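Local coordinates for NAD(P)H dehydrogenase (quinone) (Mycobacterium tuberculosis, PDB 1XDI), which uses bound FAD to pass electrons from NADH or NADPH to quinones, reducing them to quinols, at residues V112-I120 and I131-E142; P12-A21 and A328-Y337. All coordinates share one frame; numbering follows the deposited sequence.

Contact 1 of 2, residues V112-I120 and I131-E142; sequences VIAGRGELI and IKATAADGSTSE. With FAD (flavin-adenine dinucleotide), chain C.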
loop_
_atom_site.group_PDB
_atom_site.type_symbol
_atom_site.label_atom_id
_atom_site.label_comp_id
_atom_site.label_asym_id
_atom_site.label_seq_id
_atom_site.Cartn_x
_atom_site.Cartn_y
_atom_site.Cartn_z
ATOM N N VAL A 112 22.204 27.833 20.042
ATOM C CA VAL A 112 21.556 28.972 19.397
ATOM C C VAL A 112 22.439 30.195 19.567
ATOM O O VAL A 112 22.876 30.465 20.688
ATOM C CB VAL A 112 20.253 29.284 20.052
ATOM C CG1 VAL A 112 19.549 30.312 19.267
ATOM C CG2 VAL A 112 19.428 28.066 20.123
ATOM N N ILE A 113 22.727 30.904 18.470
ATOM C CA ILE A 113 23.532 32.137 18.501
ATOM C C ILE A 113 22.765 33.301 17.889
ATOM O O ILE A 113 22.625 33.393 16.680
ATOM C CB ILE A 113 24.834 32.039 17.671
ATOM C CG1 ILE A 113 25.858 31.139 18.351
ATOM C CG2 ILE A 113 25.414 33.448 17.450
ATOM C CD1 ILE A 113 27.188 31.168 17.663
ATOM N N ALA A 114 22.309 34.215 18.723
ATOM C CA ALA A 114 21.562 35.387 18.248
ATOM C C ALA A 114 22.489 36.315 17.467
ATOM O O ALA A 114 23.404 36.919 18.048
ATOM C CB ALA A 114 20.933 36.131 19.456
ATOM N N GLY A 115 22.241 36.445 16.164
ATOM C CA GLY A 115 23.080 37.270 15.325
ATOM C C GLY A 115 22.778 37.053 13.866
ATOM O O GLY A 115 21.888 36.311 13.503
ATOM N N ARG A 116 23.521 37.718 13.008
ATOM C CA ARG A 116 23.308 37.618 11.580
ATOM C C ARG A 116 24.538 36.829 11.103
ATOM O O ARG A 116 25.692 37.144 11.487
ATOM C CB ARG A 116 23.276 39.026 10.988
ATOM C CG ARG A 116 22.725 39.124 9.579
ATOM C CD ARG A 116 23.256 40.336 8.826
ATOM N NE ARG A 116 24.543 40.008 8.172
ATOM C CZ ARG A 116 25.728 40.622 8.382
ATOM N NH1 ARG A 116 25.855 41.640 9.246
ATOM N NH2 ARG A 116 26.807 40.207 7.716
ATOM N N GLY A 117 24.307 35.784 10.308
ATOM C CA GLY A 117 25.415 34.990 9.854
ATOM C C GLY A 117 25.739 35.193 8.390
ATOM O O GLY A 117 24.875 35.579 7.590
ATOM N N GLU A 118 26.993 34.941 8.018
ATOM C CA GLU A 118 27.365 35.062 6.627
ATOM C C GLU A 118 28.527 34.121 6.317
ATOM O O GLU A 118 29.297 33.769 7.210
ATOM C CB GLU A 118 27.687 36.519 6.330
ATOM C CG GLU A 118 29.054 36.785 5.832
ATOM C CD GLU A 118 29.479 38.211 6.076
ATOM O OE1 GLU A 118 29.542 38.615 7.255
ATOM O OE2 GLU A 118 29.755 38.922 5.084
ATOM N N LEU A 119 28.602 33.686 5.054
ATOM C CA LEU A 119 29.657 32.806 4.540
ATOM C C LEU A 119 30.941 33.588 4.299
ATOM O O LEU A 119 30.896 34.645 3.659
ATOM C CB LEU A 119 29.232 32.193 3.205
ATOM C CG LEU A 119 28.491 30.884 3.263
ATOM C CD1 LEU A 119 27.473 30.895 2.196
ATOM C CD2 LEU A 119 29.441 29.745 3.091
ATOM N N ILE A 120 32.079 33.101 4.808
ATOM C CA ILE A 120 33.336 33.804 4.563
ATOM C C ILE A 120 34.443 32.935 3.968
ATOM O O ILE A 120 35.619 33.265 4.121
ATOM C CB ILE A 120 33.897 34.470 5.828
ATOM C CG1 ILE A 120 34.257 33.413 6.869
ATOM C CG2 ILE A 120 32.906 35.452 6.402
ATOM C CD1 ILE A 120 34.826 34.033 8.205
ATOM N N ILE A 131 31.479 30.083 8.348
ATOM C CA ILE A 131 30.454 31.095 8.566
ATOM C C ILE A 131 30.805 32.057 9.678
ATOM O O ILE A 131 31.484 31.672 10.620
ATOM C CB ILE A 131 29.152 30.426 8.862
ATOM C CG1 ILE A 131 28.701 29.721 7.576
ATOM C CG2 ILE A 131 28.165 31.432 9.425
ATOM C CD1 ILE A 131 27.693 28.626 7.805
ATOM N N LYS A 132 30.359 33.312 9.557
ATOM C CA LYS A 132 30.642 34.340 10.561
ATOM C C LYS A 132 29.351 34.844 11.138
ATOM O O LYS A 132 28.439 35.162 10.381
ATOM C CB LYS A 132 31.397 35.516 9.919
ATOM C CG LYS A 132 31.370 36.803 10.745
ATOM C CD LYS A 132 32.422 37.803 10.300
ATOM C CE LYS A 132 32.024 38.579 9.042
ATOM N NZ LYS A 132 33.132 39.478 8.584
ATOM N N ALA A 133 29.249 34.934 12.459
ATOM C CA ALA A 133 27.998 35.430 13.056
ATOM C C ALA A 133 28.278 36.798 13.599
ATOM O O ALA A 133 29.259 36.984 14.286
ATOM C CB ALA A 133 27.527 34.508 14.187
ATOM N N THR A 134 27.449 37.773 13.279
ATOM C CA THR A 134 27.702 39.096 13.830
ATOM C C THR A 134 26.583 39.412 14.756
ATOM O O THR A 134 25.420 39.393 14.371
ATOM C CB THR A 134 27.719 40.212 12.810
ATOM O OG1 THR A 134 28.767 40.017 11.852
ATOM C CG2 THR A 134 27.964 41.481 13.530
ATOM N N ALA A 135 26.947 39.711 15.991
ATOM C CA ALA A 135 25.971 40.026 17.030
ATOM C C ALA A 135 25.437 41.448 16.878
ATOM O O ALA A 135 25.956 42.217 16.083
ATOM C CB ALA A 135 26.625 39.871 18.371
ATOM N N ALA A 136 24.397 41.799 17.626
ATOM C CA ALA A 136 23.889 43.174 17.556
ATOM C C ALA A 136 24.878 44.055 18.340
ATOM O O ALA A 136 24.897 45.264 18.190
ATOM C CB ALA A 136 22.467 43.274 18.139
ATOM N N ASP A 137 25.723 43.401 19.144
ATOM C CA ASP A 137 26.775 44.042 19.956
ATOM C C ASP A 137 27.975 44.387 19.080
ATOM O O ASP A 137 28.958 44.953 19.566
ATOM C CB ASP A 137 27.274 43.096 21.066
ATOM C CG ASP A 137 26.247 41.998 21.423
ATOM O OD1 ASP A 137 25.088 42.311 21.845
ATOM O OD2 ASP A 137 26.602 40.803 21.278
ATOM N N GLY A 138 27.903 44.044 17.796
ATOM C CA GLY A 138 29.012 44.304 16.905
ATOM C C GLY A 138 30.005 43.152 16.956
ATOM O O GLY A 138 30.756 42.935 16.015
ATOM N N SER A 139 29.974 42.395 18.050
ATOM C CA SER A 139 30.860 41.245 18.268
ATOM C C SER A 139 30.839 40.228 17.124
ATOM O O SER A 139 29.954 40.276 16.255
ATOM C CB SER A 139 30.460 40.561 19.562
ATOM O OG SER A 139 29.199 41.045 19.975
ATOM N N THR A 140 31.810 39.320 17.086
ATOM C CA THR A 140 31.772 38.338 16.004
ATOM C C THR A 140 32.455 37.035 16.323
ATOM O O THR A 140 33.509 37.020 16.919
ATOM C CB THR A 140 32.388 38.854 14.636
ATOM O OG1 THR A 140 33.801 39.038 14.780
ATOM C CG2 THR A 140 31.733 40.157 14.168
ATOM N N SER A 141 31.836 35.939 15.925
ATOM C CA SER A 141 32.428 34.646 16.107
ATOM C C SER A 141 32.510 33.970 14.714
ATOM O O SER A 141 31.732 34.317 13.814
ATOM C CB SER A 141 31.584 33.846 17.095
ATOM O OG SER A 141 30.228 33.760 16.697
ATOM N N GLU A 142 33.459 33.059 14.494
ATOM C CA GLU A 142 33.563 32.374 13.196
ATOM C C GLU A 142 33.239 30.901 13.443
ATOM O O GLU A 142 33.505 30.396 14.517
ATOM C CB GLU A 142 34.971 32.573 12.579
ATOM C CG GLU A 142 35.025 33.808 11.678
ATOM C CD GLU A 142 36.428 34.321 11.268
ATOM O OE1 GLU A 142 37.316 33.535 10.841
ATOM O OE2 GLU A 142 36.612 35.565 11.348
HETATM P PA FAD C . 11.251 33.022 8.343
HETATM O O1A FAD C . 10.873 34.292 7.591
HETATM O O2A FAD C . 10.171 32.416 9.238
HETATM O O5B FAD C . 12.477 33.406 9.164
HETATM C C5B FAD C . 13.850 33.319 8.777
HETATM C C4B FAD C . 14.479 33.993 9.977
HETATM O O4B FAD C . 15.881 34.009 9.901
HETATM C C3B FAD C . 14.070 35.530 10.297
HETATM O O3B FAD C . 13.022 35.663 11.258
HETATM C C2B FAD C . 15.301 36.185 10.714
HETATM O O2B FAD C . 15.485 36.497 12.097
HETATM C C1B FAD C . 16.420 35.262 10.304
HETATM N N9A FAD C . 17.384 35.753 9.401
HETATM C C8A FAD C . 17.324 36.476 8.227
HETATM N N7A FAD C . 18.497 36.740 7.711
HETATM C C5A FAD C . 19.381 36.168 8.578
HETATM C C6A FAD C . 20.782 36.080 8.633
HETATM N N6A FAD C . 21.564 36.616 7.718
HETATM N N1A FAD C . 21.351 35.405 9.693
HETATM C C2A FAD C . 20.601 34.840 10.653
HETATM N N3A FAD C . 19.214 34.878 10.675
HETATM C C4A FAD C . 18.729 35.605 9.539
HETATM N N1 FAD C . 2.491 30.130 6.137
HETATM C C2 FAD C . 1.695 29.084 6.518
HETATM O O2 FAD C . 2.061 27.902 6.377
HETATM N N3 FAD C . 0.463 29.357 7.069
HETATM C C4 FAD C . -0.060 30.600 7.292
HETATM O O4 FAD C . -1.176 30.706 7.798
HETATM C C4X FAD C . 0.717 31.613 6.915
HETATM N N5 FAD C . 0.195 32.917 7.147
HETATM C C5X FAD C . 1.023 33.998 6.752
HETATM C C6 FAD C . 0.597 35.328 6.962
HETATM C C7 FAD C . 1.380 36.451 6.585
HETATM C C7M FAD C . 0.864 37.886 6.851
HETATM C C8 FAD C . 2.635 36.204 5.955
HETATM C C8M FAD C . 3.548 37.327 5.490
HETATM C C9 FAD C . 3.087 34.932 5.752
HETATM C C9A FAD C . 2.347 33.821 6.141
HETATM N N10 FAD C . 2.782 32.422 5.963
HETATM C C10 FAD C . 2.000 31.369 6.344
HETATM C "C1'" FAD C . 4.071 32.239 5.412
HETATM C "C2'" FAD C . 5.104 31.700 6.357
HETATM O "O2'" FAD C . 5.171 32.580 7.533
HETATM C "C3'" FAD C . 6.469 31.611 5.734
HETATM O "O3'" FAD C . 6.427 30.633 4.727
HETATM C "C4'" FAD C . 7.573 31.139 6.660
HETATM O "O4'" FAD C . 7.605 32.219 7.667
HETATM C "C5'" FAD C . 8.932 31.127 6.154
HETATM O "O5'" FAD C . 9.781 30.554 7.137
HETATM P P FAD C . 11.338 30.522 7.034
HETATM O O1P FAD C . 11.754 29.762 8.155
HETATM O O2P FAD C . 11.854 30.117 5.708
HETATM O O3P FAD C . 11.650 32.023 7.205
#
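The guanidinium of R116 meets E118 and T134 in two different ways: the carboxylate of E118 sits at its edge, in its plane, with NH2 of R116 3.2 Å from OE1 of E118, whereas OG1 of T134 comes from the neighbouring strand at a slant. The same OE1 of E118 also faces NZ of K132 across the hairpin, a long salt bridge at 3.9 Å. K132 runs beside E118 in the same direction, and its bend at chi3 (79°) brings CE beside OE1 of E118, with NZ standing farther off. Between the strands that carry these charges the backbones pair: R116 with T134 and E118 with K132, each through two hydrogen bonds, such as N of R116 to O of T134 at 2.9 Å. On the opposite face A133 and I131 lie against I34, and I131 also reaches V6 and L8. Past the strand end, the side chain of I120 crosses that of E142 at about a right angle, with CD1 of I120 3.5 Å from CD of E142, while OE1 of E142 bridges to R130. At G117 the strand turns its backbone to the cofactor: N of G117 gives a nearly straight bond (169°, 3.0 Å) to N1A of FAD, and N6A returns a weak one to O of G117. Such backbone recognition of adenine, beside an antiparallel meander laid on a Rossmann sheet, suits the FAD domain of this disulphide oxidoreductase family.

Contact 2 of 2, residues P12-A21 and A328-Y337; sequences PAGYEAALVA and AAMQGRIAMY. With FAD (flavin-adenine dinucleotide), chain C.
The dinucleotide-binding helix of the Rossmann fold, here 12-21, packs at its start on helix 328-337, with A13 against A328 and P12 against A328 and A329. N of A13 donates to O1P of FAD at 3.0 Å, and CB of A328 lies 3.9 Å from O2P, which places both segments beside the pyrophosphate. The glycines G9, G11 and G14 fit the GxGxxG fingerprint that leads strand 3-8 into this helix, and the helix amino end would be expected to favour the phosphate charge. Further along, G332 has no side chain, so CB of A17 can rest on its backbone, 3.4 Å from O of G332; the axes pass only 7.0 Å apart at an angle of 38°. V20 then wedges between three partners: CG1 lies 3.6 Å from CB of M336, CG2 lies 3.3 Å from CG of R333, and the valine crosses the Y337 side chain at about a right angle. SD of M336 turns to CB of A21. On the side of the second subunit, E16 and R333 run side by side into a salt bridge, OE2 of E16 standing 3.3 Å from NH1 of R333, at the guanidinium edge and near its plane. With CG of E16 anti to the backbone N (chi1 -161°), the carboxylate is carried toward R333, turned 72° from the guanidinium plane. E459 of the second subunit packs on both residues, and R462 of that subunit brings a like charge close to NH2 of R333.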
loop_
_atom_site.group_PDB
_atom_site.type_symbol
_atom_site.label_atom_id
_atom_site.label_comp_id
_atom_site.label_asym_id
_atom_site.label_seq_id
_atom_site.Cartn_x
_atom_site.Cartn_y
_atom_site.Cartn_z
ATOM N N PRO A 12 10.593 28.222 10.804
ATOM C CA PRO A 12 10.304 26.817 10.484
ATOM C C PRO A 12 11.402 26.181 9.630
ATOM O O PRO A 12 11.896 25.111 9.971
ATOM C CB PRO A 12 8.982 26.889 9.733
ATOM C CG PRO A 12 8.336 27.962 10.363
ATOM C CD PRO A 12 9.436 29.035 10.422
ATOM N N ALA A 13 11.805 26.800 8.530
ATOM C CA ALA A 13 12.857 26.144 7.768
ATOM C C ALA A 13 14.022 25.726 8.692
ATOM O O ALA A 13 14.324 24.542 8.838
ATOM C CB ALA A 13 13.371 27.060 6.608
ATOM N N GLY A 14 14.619 26.690 9.381
ATOM C CA GLY A 14 15.782 26.390 10.182
ATOM C C GLY A 14 15.625 25.617 11.462
ATOM O O GLY A 14 16.316 24.609 11.723
ATOM N N TYR A 15 14.706 26.079 12.291
ATOM C CA TYR A 15 14.575 25.446 13.575
ATOM C C TYR A 15 14.037 24.097 13.488
ATOM O O TYR A 15 14.096 23.358 14.445
ATOM C CB TYR A 15 13.698 26.233 14.560
ATOM C CG TYR A 15 12.178 25.970 14.571
ATOM C CD1 TYR A 15 11.624 24.709 14.875
ATOM C CD2 TYR A 15 11.280 27.024 14.364
ATOM C CE1 TYR A 15 10.229 24.514 14.979
ATOM C CE2 TYR A 15 9.888 26.823 14.455
ATOM C CZ TYR A 15 9.376 25.572 14.760
ATOM O OH TYR A 15 8.001 25.441 14.798
ATOM N N GLU A 16 13.590 23.686 12.336
ATOM C CA GLU A 16 12.963 22.450 12.394
ATOM C C GLU A 16 13.612 21.532 11.535
ATOM O O GLU A 16 13.185 20.426 11.198
ATOM C CB GLU A 16 11.539 22.597 12.023
ATOM C CG GLU A 16 10.774 21.423 12.521
ATOM C CD GLU A 16 9.409 21.813 13.021
ATOM O OE1 GLU A 16 8.937 22.906 12.686
ATOM O OE2 GLU A 16 8.796 21.017 13.753
ATOM N N ALA A 17 14.832 21.969 11.171
ATOM C CA ALA A 17 15.800 21.235 10.366
ATOM C C ALA A 17 16.810 20.861 11.452
ATOM O O ALA A 17 17.404 19.777 11.450
ATOM C CB ALA A 17 16.463 22.138 9.326
ATOM N N ALA A 18 16.976 21.781 12.403
ATOM C CA ALA A 18 17.884 21.588 13.525
ATOM C C ALA A 18 17.293 20.526 14.423
ATOM O O ALA A 18 17.980 19.634 14.900
ATOM C CB ALA A 18 18.052 22.890 14.300
ATOM N N LEU A 19 15.995 20.643 14.639
ATOM C CA LEU A 19 15.276 19.717 15.493
ATOM C C LEU A 19 15.501 18.309 15.017
ATOM O O LEU A 19 15.847 17.461 15.807
ATOM C CB LEU A 19 13.783 20.028 15.473
ATOM C CG LEU A 19 13.127 20.104 16.847
ATOM C CD1 LEU A 19 14.051 20.800 17.824
ATOM C CD2 LEU A 19 11.846 20.891 16.760
ATOM N N VAL A 20 15.297 18.081 13.714
ATOM C CA VAL A 20 15.459 16.765 13.080
ATOM C C VAL A 20 16.886 16.352 13.176
ATOM O O VAL A 20 17.157 15.195 13.406
ATOM C CB VAL A 20 15.027 16.757 11.534
ATOM C CG1 VAL A 20 15.925 15.788 10.707
ATOM C CG2 VAL A 20 13.547 16.352 11.396
ATOM N N ALA A 21 17.789 17.310 12.999
ATOM C CA ALA A 21 19.231 17.057 13.054
ATOM C C ALA A 21 19.688 16.513 14.367
ATOM O O ALA A 21 20.209 15.416 14.441
ATOM C CB ALA A 21 19.991 18.323 12.765
ATOM N N ALA A 328 8.232 25.330 4.293
ATOM C CA ALA A 328 9.568 25.712 4.756
ATOM C C ALA A 328 10.157 24.636 5.710
ATOM O O ALA A 328 11.350 24.257 5.661
ATOM C CB ALA A 328 9.471 27.064 5.445
ATOM N N ALA A 329 9.287 24.111 6.562
ATOM C CA ALA A 329 9.691 23.119 7.521
ATOM C C ALA A 329 10.097 21.814 6.823
ATOM O O ALA A 329 11.124 21.206 7.184
ATOM C CB ALA A 329 8.568 22.883 8.522
ATOM N N MET A 330 9.335 21.379 5.810
ATOM C CA MET A 330 9.683 20.121 5.132
ATOM C C MET A 330 10.948 20.363 4.363
ATOM O O MET A 330 11.700 19.438 4.107
ATOM C CB MET A 330 8.606 19.650 4.140
ATOM C CG MET A 330 8.627 18.144 3.903
ATOM S SD MET A 330 8.440 17.201 5.461
ATOM C CE MET A 330 9.227 15.599 4.895
ATOM N N GLN A 331 11.214 21.609 3.993
ATOM C CA GLN A 331 12.419 21.793 3.232
ATOM C C GLN A 331 13.653 21.653 4.113
ATOM O O GLN A 331 14.682 21.086 3.678
ATOM C CB GLN A 331 12.395 23.116 2.479
ATOM C CG GLN A 331 11.666 23.049 1.176
ATOM C CD GLN A 331 11.926 24.253 0.344
ATOM O OE1 GLN A 331 11.625 25.404 0.737
ATOM N NE2 GLN A 331 12.504 24.024 -0.828
ATOM N N GLY A 332 13.556 22.140 5.352
ATOM C CA GLY A 332 14.707 22.025 6.220
ATOM C C GLY A 332 14.851 20.588 6.651
ATOM O O GLY A 332 15.958 20.029 6.743
ATOM N N ARG A 333 13.701 19.987 6.920
ATOM C CA ARG A 333 13.624 18.576 7.362
ATOM C C ARG A 333 14.304 17.656 6.266
ATOM O O ARG A 333 15.231 16.886 6.559
ATOM C CB ARG A 333 12.120 18.231 7.599
ATOM C CG ARG A 333 11.754 17.307 8.777
ATOM C CD ARG A 333 10.663 17.903 9.765
ATOM N NE ARG A 333 9.417 18.291 9.106
ATOM C CZ ARG A 333 8.456 19.019 9.675
ATOM N NH1 ARG A 333 8.578 19.429 10.925
ATOM N NH2 ARG A 333 7.402 19.397 8.969
ATOM N N ILE A 334 13.875 17.789 5.006
ATOM C CA ILE A 334 14.418 17.006 3.902
ATOM C C ILE A 334 15.894 17.333 3.662
ATOM O O ILE A 334 16.608 16.483 3.194
ATOM C CB ILE A 334 13.567 17.224 2.620
ATOM C CG1 ILE A 334 12.220 16.589 2.813
ATOM C CG2 ILE A 334 14.129 16.578 1.439
ATOM C CD1 ILE A 334 11.209 17.266 2.032
ATOM N N ALA A 335 16.371 18.531 4.000
ATOM C CA ALA A 335 17.804 18.869 3.829
ATOM C C ALA A 335 18.626 18.230 4.932
ATOM O O ALA A 335 19.813 18.015 4.780
ATOM C CB ALA A 335 18.056 20.372 3.842
ATOM N N MET A 336 18.011 17.932 6.058
ATOM C CA MET A 336 18.786 17.286 7.062
ATOM C C MET A 336 18.812 15.842 6.702
ATOM O O MET A 336 19.846 15.200 6.858
ATOM C CB MET A 336 18.183 17.510 8.432
ATOM C CG MET A 336 18.330 18.975 8.872
ATOM S SD MET A 336 20.059 19.453 8.938
ATOM C CE MET A 336 20.355 20.291 7.335
ATOM N N TYR A 337 17.694 15.323 6.188
ATOM C CA TYR A 337 17.644 13.904 5.825
ATOM C C TYR A 337 18.652 13.568 4.704
ATOM O O TYR A 337 19.327 12.522 4.722
ATOM C CB TYR A 337 16.208 13.458 5.413
ATOM C CG TYR A 337 15.102 13.511 6.503
ATOM C CD1 TYR A 337 15.393 13.251 7.841
ATOM C CD2 TYR A 337 13.773 13.896 6.176
ATOM C CE1 TYR A 337 14.410 13.386 8.814
ATOM C CE2 TYR A 337 12.789 14.034 7.151
ATOM C CZ TYR A 337 13.115 13.782 8.472
ATOM O OH TYR A 337 12.173 13.940 9.479
HETATM P PA FAD C . 11.251 33.022 8.343
HETATM O O1A FAD C . 10.873 34.292 7.591
HETATM O O2A FAD C . 10.171 32.416 9.238
HETATM O O5B FAD C . 12.477 33.406 9.164
HETATM C C5B FAD C . 13.850 33.319 8.777
HETATM C C4B FAD C . 14.479 33.993 9.977
HETATM O O4B FAD C . 15.881 34.009 9.901
HETATM C C3B FAD C . 14.070 35.530 10.297
HETATM O O3B FAD C . 13.022 35.663 11.258
HETATM C C2B FAD C . 15.301 36.185 10.714
HETATM O O2B FAD C . 15.485 36.497 12.097
HETATM C C1B FAD C . 16.420 35.262 10.304
HETATM N N9A FAD C . 17.384 35.753 9.401
HETATM C C8A FAD C . 17.324 36.476 8.227
HETATM N N7A FAD C . 18.497 36.740 7.711
HETATM C C5A FAD C . 19.381 36.168 8.578
HETATM C C6A FAD C . 20.782 36.080 8.633
HETATM N N6A FAD C . 21.564 36.616 7.718
HETATM N N1A FAD C . 21.351 35.405 9.693
HETATM C C2A FAD C . 20.601 34.840 10.653
HETATM N N3A FAD C . 19.214 34.878 10.675
HETATM C C4A FAD C . 18.729 35.605 9.539
HETATM N N1 FAD C . 2.491 30.130 6.137
HETATM C C2 FAD C . 1.695 29.084 6.518
HETATM O O2 FAD C . 2.061 27.902 6.377
HETATM N N3 FAD C . 0.463 29.357 7.069
HETATM C C4 FAD C . -0.060 30.600 7.292
HETATM O O4 FAD C . -1.176 30.706 7.798
HETATM C C4X FAD C . 0.717 31.613 6.915
HETATM N N5 FAD C . 0.195 32.917 7.147
HETATM C C5X FAD C . 1.023 33.998 6.752
HETATM C C6 FAD C . 0.597 35.328 6.962
HETATM C C7 FAD C . 1.380 36.451 6.585
HETATM C C7M FAD C . 0.864 37.886 6.851
HETATM C C8 FAD C . 2.635 36.204 5.955
HETATM C C8M FAD C . 3.548 37.327 5.490
HETATM C C9 FAD C . 3.087 34.932 5.752
HETATM C C9A FAD C . 2.347 33.821 6.141
HETATM N N10 FAD C . 2.782 32.422 5.963
HETATM C C10 FAD C . 2.000 31.369 6.344
HETATM C "C1'" FAD C . 4.071 32.239 5.412
HETATM C "C2'" FAD C . 5.104 31.700 6.357
HETATM O "O2'" FAD C . 5.171 32.580 7.533
HETATM C "C3'" FAD C . 6.469 31.611 5.734
HETATM O "O3'" FAD C . 6.427 30.633 4.727
HETATM C "C4'" FAD C . 7.573 31.139 6.660
HETATM O "O4'" FAD C . 7.605 32.219 7.667
HETATM C "C5'" FAD C . 8.932 31.127 6.154
HETATM O "O5'" FAD C . 9.781 30.554 7.137
HETATM P P FAD C . 11.338 30.522 7.034
HETATM O O1P FAD C . 11.754 29.762 8.155
HETATM O O2P FAD C . 11.854 30.117 5.708
HETATM O O3P FAD C . 11.650 32.023 7.205
#

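Both contacts touch one FAD and lie on the same side of the chain's centre, yet they meet different parts of it, the adenine end and the central pyrophosphate, and not each other, their nearest atoms being about 8 Å apart. Contact 1 is a partly buried hairpin far from the chain centre: backbone hydrogen bonds hold it, charged side chains cover one face, and adenine is met at a strand edge. Contact 2 lies deeper, joining two helices more than 300 residues apart in sequence without a hydrogen bond between them; small residues, apolar contacts and one salt bridge do the work, at a helix start. Contact 2 also reaches the second subunit, whereas no other chain touches contact 1.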